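Local coordinates for ribose 5-phosphate isomerase RpiB (Thermoanaerobacter tengcongensis, PDB 4EGS), which probably hydrolyses phosphotyrosine through the low molecular weight phosphatase domain crystallised here, the N-terminal part of a longer protein that probably also isomerises sugars, at residues V40-N44 and T45-P49; E167-S170 and G171-K175. All blocks are in the same frame, centred on the assembly; numbering follows the deposited sequence.

Contact 1 (V40-N44 and T45-P49). With BCT (bicarbonate ion), chain C.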
loop_
_atom_site.group_PDB
_atom_site.type_symbol
_atom_site.label_atom_id
_atom_site.label_comp_id
_atom_site.label_asym_id
_atom_site.label_seq_id
_atom_site.Cartn_x
_atom_site.Cartn_y
_atom_site.Cartn_z
ATOM N N VAL A 40 -1.407 -1.705 17.801
ATOM C CA VAL A 40 -1.345 -1.205 19.170
ATOM C C VAL A 40 -2.190 -2.010 20.153
ATOM O O VAL A 40 -3.393 -2.190 19.967
ATOM C CB VAL A 40 -1.718 0.291 19.250
ATOM C CG1 VAL A 40 -1.960 0.709 20.693
ATOM C CG2 VAL A 40 -0.622 1.135 18.628
ATOM N N CYS A 41 -1.528 -2.491 21.199
ATOM C CA CYS A 41 -2.167 -3.239 22.269
ATOM C C CYS A 41 -2.185 -2.380 23.521
ATOM O O CYS A 41 -1.824 -1.203 23.482
ATOM C CB CYS A 41 -1.358 -4.499 22.558
ATOM S SG CYS A 41 -2.262 -6.036 22.436
ATOM N N THR A 42 -2.597 -2.973 24.635
ATOM C CA THR A 42 -2.432 -2.329 25.929
ATOM C C THR A 42 -1.056 -2.671 26.483
ATOM O O THR A 42 -0.306 -1.787 26.894
ATOM C CB THR A 42 -3.515 -2.761 26.936
ATOM O OG1 THR A 42 -4.761 -2.142 26.596
ATOM C CG2 THR A 42 -3.127 -2.347 28.345
ATOM N N GLY A 43 -0.722 -3.958 26.474
ATOM C CA GLY A 43 0.539 -4.422 27.025
ATOM C C GLY A 43 1.470 -5.065 26.014
ATOM O O GLY A 43 2.561 -5.508 26.371
ATOM N N ASN A 44 1.038 -5.116 24.756
ATOM C CA ASN A 44 1.839 -5.685 23.673
ATOM C C ASN A 44 2.326 -7.106 23.963
ATOM O O ASN A 44 3.511 -7.412 23.827
ATOM C CB ASN A 44 3.020 -4.767 23.337
ATOM C CG ASN A 44 3.666 -5.114 22.013
ATOM O OD1 ASN A 44 3.057 -5.775 21.174
ATOM N ND2 ASN A 44 4.907 -4.677 21.821
ATOM N N THR A 45 1.400 -7.970 24.367
ATOM C CA THR A 45 1.734 -9.344 24.720
ATOM C C THR A 45 0.875 -10.350 23.951
ATOM O O THR A 45 1.356 -11.408 23.543
ATOM C CB THR A 45 1.621 -9.574 26.254
ATOM O OG1 THR A 45 2.876 -9.277 26.877
ATOM C CG2 THR A 45 1.248 -11.010 26.579
ATOM N N CYS A 46 -0.389 -10.006 23.728
ATOM C CA CYS A 46 -1.322 -10.941 23.106
ATOM C C CYS A 46 -1.703 -10.594 21.663
ATOM O O CYS A 46 -1.169 -11.183 20.726
ATOM C CB CYS A 46 -2.570 -11.113 23.980
ATOM S SG CYS A 46 -2.229 -11.875 25.591
ATOM N N ARG A 47 -2.617 -9.644 21.483
ATOM C CA ARG A 47 -3.172 -9.364 20.156
ATOM C C ARG A 47 -2.167 -8.741 19.185
ATOM O O ARG A 47 -1.996 -9.227 18.067
ATOM C CB ARG A 47 -4.393 -8.449 20.249
ATOM C CG ARG A 47 -5.258 -8.634 21.473
ATOM C CD ARG A 47 -5.471 -7.285 22.131
ATOM N NE ARG A 47 -6.792 -7.136 22.729
ATOM C CZ ARG A 47 -7.084 -6.237 23.662
ATOM N NH1 ARG A 47 -6.143 -5.421 24.115
ATOM N NH2 ARG A 47 -8.313 -6.160 24.150
ATOM N N SER A 48 -1.532 -7.652 19.606
ATOM C CA SER A 48 -0.560 -6.956 18.760
ATOM C C SER A 48 0.583 -7.839 18.242
ATOM O O SER A 48 0.925 -7.755 17.065
ATOM C CB SER A 48 -0.014 -5.696 19.447
ATOM O OG SER A 48 -0.940 -4.628 19.355
ATOM N N PRO A 49 1.182 -8.680 19.109
ATOM C CA PRO A 49 2.182 -9.598 18.551
ATOM C C PRO A 49 1.558 -10.583 17.566
ATOM O O PRO A 49 2.200 -10.954 16.584
ATOM C CB PRO A 49 2.696 -10.348 19.784
ATOM C CG PRO A 49 2.434 -9.430 20.920
ATOM C CD PRO A 49 1.150 -8.742 20.583
HETATM C C BCT C . -3.539 -7.006 25.751
HETATM O O1 BCT C . -4.260 -7.873 24.959
HETATM O O2 BCT C . -3.882 -5.681 25.586
HETATM O O3 BCT C . -2.178 -7.239 25.735
#
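Cys41 and Arg47 face each other across the phosphate-binding loop (P-loop) of a low molecular weight protein tyrosine phosphatase, the CX5R signature between strand 36-41 and helix 47-61. Cys41, the predicted nucleophile, points its CB at 45-49. There SG accepts a hydrogen bond from Ser48 N at 3.3 Å, nearly straight at 168°, as expected for a cysteine at the base of this loop. Beside Cys41 CB, Ser48 turns its hydroxyl back next to its own backbone N (chi1 -79°), which brings Ser48 OG to 3.2 Å from that CB.

The chain of Arg47 bends at chi2 (129°) and chi3, passing Cys41 SG with CD at 3.5 Å before the guanidinium turns one face to the bound bicarbonate. Cys41 SG and Thr42 OG1 lie near the guanidinium plane at its edge, whereas bicarbonate O1 sits over that face. Thr42 OG1 itself is hydrogen-bonded to His123, and Asp153, the predicted proton donor, touches the Arg47 side chain. At the other end of 40-44, Pro49 CG lies 3.7 Å from Asn44 O, an oxygen also hydrogen-bonded to His100.

The bicarbonate, probably taken from the crystallisation liquor, occupies the loop that in this family receives the phosphate. Thr42 N donates a hydrogen bond to its O2 at 3.1 Å, and Arg47 NH1 lies 2.7 Å from the same O2.

Contact 2 (E167-S170 and G171-K175)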
loop_
_atom_site.group_PDB
_atom_site.type_symbol
_atom_site.label_atom_id
_atom_site.label_comp_id
_atom_site.label_asym_id
_atom_site.label_seq_id
_atom_site.Cartn_x
_atom_site.Cartn_y
_atom_site.Cartn_z
ATOM N N GLU A 167 -8.371 -16.098 14.587
ATOM C CA GLU A 167 -9.178 -16.186 13.376
ATOM C C GLU A 167 -9.686 -14.809 12.955
ATOM O O GLU A 167 -9.602 -14.441 11.782
ATOM C CB GLU A 167 -10.360 -17.124 13.598
ATOM C CG GLU A 167 -9.987 -18.546 13.973
ATOM C CD GLU A 167 -11.130 -19.247 14.669
ATOM O OE1 GLU A 167 -11.013 -20.454 14.967
ATOM O OE2 GLU A 167 -12.153 -18.579 14.919
ATOM N N GLU A 168 -10.211 -14.052 13.916
ATOM C CA GLU A 168 -10.710 -12.709 13.639
ATOM C C GLU A 168 -9.594 -11.828 13.092
ATOM O O GLU A 168 -9.777 -11.127 12.100
ATOM C CB GLU A 168 -11.329 -12.074 14.888
ATOM C CG GLU A 168 -11.736 -10.617 14.689
ATOM C CD GLU A 168 -12.618 -10.083 15.805
ATOM O OE1 GLU A 168 -13.367 -10.876 16.412
ATOM O OE2 GLU A 168 -12.562 -8.864 16.073
ATOM N N LEU A 169 -8.435 -11.888 13.740
ATOM C CA LEU A 169 -7.265 -11.130 13.309
ATOM C C LEU A 169 -6.845 -11.507 11.892
ATOM O O LEU A 169 -6.545 -10.637 11.074
ATOM C CB LEU A 169 -6.106 -11.351 14.284
ATOM C CG LEU A 169 -5.619 -10.130 15.067
ATOM C CD1 LEU A 169 -6.781 -9.225 15.449
ATOM C CD2 LEU A 169 -4.859 -10.572 16.307
ATOM N N SER A 170 -6.829 -12.805 11.607
ATOM C CA SER A 170 -6.455 -13.295 10.285
ATOM C C SER A 170 -7.439 -12.821 9.223
ATOM O O SER A 170 -7.054 -12.529 8.091
ATOM C CB SER A 170 -6.377 -14.822 10.282
ATOM O OG SER A 170 -5.404 -15.285 11.202
ATOM N N GLY A 171 -8.713 -12.746 9.597
ATOM C CA GLY A 171 -9.748 -12.294 8.685
ATOM C C GLY A 171 -9.685 -10.796 8.456
ATOM O O GLY A 171 -9.858 -10.322 7.334
ATOM N N LEU A 172 -9.432 -10.050 9.527
ATOM C CA LEU A 172 -9.336 -8.598 9.448
ATOM C C LEU A 172 -8.096 -8.159 8.677
ATOM O O LEU A 172 -8.136 -7.188 7.922
ATOM C CB LEU A 172 -9.318 -7.984 10.848
ATOM C CG LEU A 172 -10.592 -8.110 11.684
ATOM C CD1 LEU A 172 -10.345 -7.581 13.084
ATOM C CD2 LEU A 172 -11.750 -7.379 11.024
ATOM N N ILE A 173 -6.992 -8.872 8.877
ATOM C CA ILE A 173 -5.744 -8.550 8.191
ATOM C C ILE A 173 -5.848 -8.858 6.691
ATOM O O ILE A 173 -5.215 -8.194 5.865
ATOM C CB ILE A 173 -4.523 -9.235 8.867
ATOM C CG1 ILE A 173 -3.860 -8.274 9.858
ATOM C CG2 ILE A 173 -3.491 -9.674 7.849
ATOM C CD1 ILE A 173 -4.120 -8.594 11.311
ATOM N N ASP A 174 -6.670 -9.845 6.344
ATOM C CA ASP A 174 -6.982 -10.125 4.944
ATOM C C ASP A 174 -7.580 -8.893 4.266
ATOM O O ASP A 174 -7.185 -8.532 3.157
ATOM C CB ASP A 174 -7.950 -11.306 4.822
ATOM C CG ASP A 174 -7.241 -12.647 4.839
ATOM O OD1 ASP A 174 -6.014 -12.678 4.607
ATOM O OD2 ASP A 174 -7.914 -13.674 5.071
ATOM N N LYS A 175 -8.531 -8.253 4.941
ATOM C CA LYS A 175 -9.140 -7.030 4.432
ATOM C C LYS A 175 -8.129 -5.890 4.445
ATOM O O LYS A 175 -8.117 -5.046 3.549
ATOM C CB LYS A 175 -10.359 -6.639 5.272
ATOM C CG LYS A 175 -11.402 -7.729 5.432
ATOM C CD LYS A 175 -12.698 -7.156 5.991
ATOM C CE LYS A 175 -13.591 -8.245 6.565
ATOM N NZ LYS A 175 -13.847 -9.344 5.593
#
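Glu168 and Leu172 run alongside each other, one helical turn apart on helix 159-179, within a segment predicted as coiled coil. Apolar contact comes first: Glu168 CG meets Leu172 CD1 at 3.7 Å, the methylene part of the acid lying against a methyl. With CG anti to the backbone N (chi1 174°), the extended chain takes the carboxylate beyond this methylene contact. On the neighbouring side of the helix Leu169 and Ile173 pair more loosely, Leu169 CG to Ile173 CD1 at 4.3 Å.

Backbone bonds of the i to i+4 kind form the second group. Leu172 N reaches Glu168 O at 2.8 Å and Ile173 N reaches Leu169 O at 2.9 Å. Asp174 N to Ser170 O is longer, 3.2 Å.

Among side-chain polar bonds, Glu168 OE2 forms a salt bridge with Lys142 NZ, and in the conformer given here Ser170 OG hydrogen-bonds Ala166 O, one turn earlier. In the fold, Leu169 and Ile173 pack on helix 47-61 through Ala51, Ile54 and Phe55, while Ser170 meets Tyr93 of helix 83-93.

In the fold
Helix 47-61 is the element that connects the two contacts. Its first turn closes the anion-binding loop of contact 1, and farther along it receives the side chains of Leu169 and Ile173 from contact 2. The centres are about 16 Å apart, yet the two meet directly where Leu169 CD2 packs 3.6 Å from Arg47 O. The side chain of Leu169 lies about 5 Å from that of Arg47 and about 8 Å from that of Cys41, close to the active site, although no residue of 167-175 belongs to the bicarbonate pocket. Val151 joins them again: Val151 O accepts a weak hydrogen bond from Arg47 NE, and the side chains of Glu168 and Leu169 touch Val151.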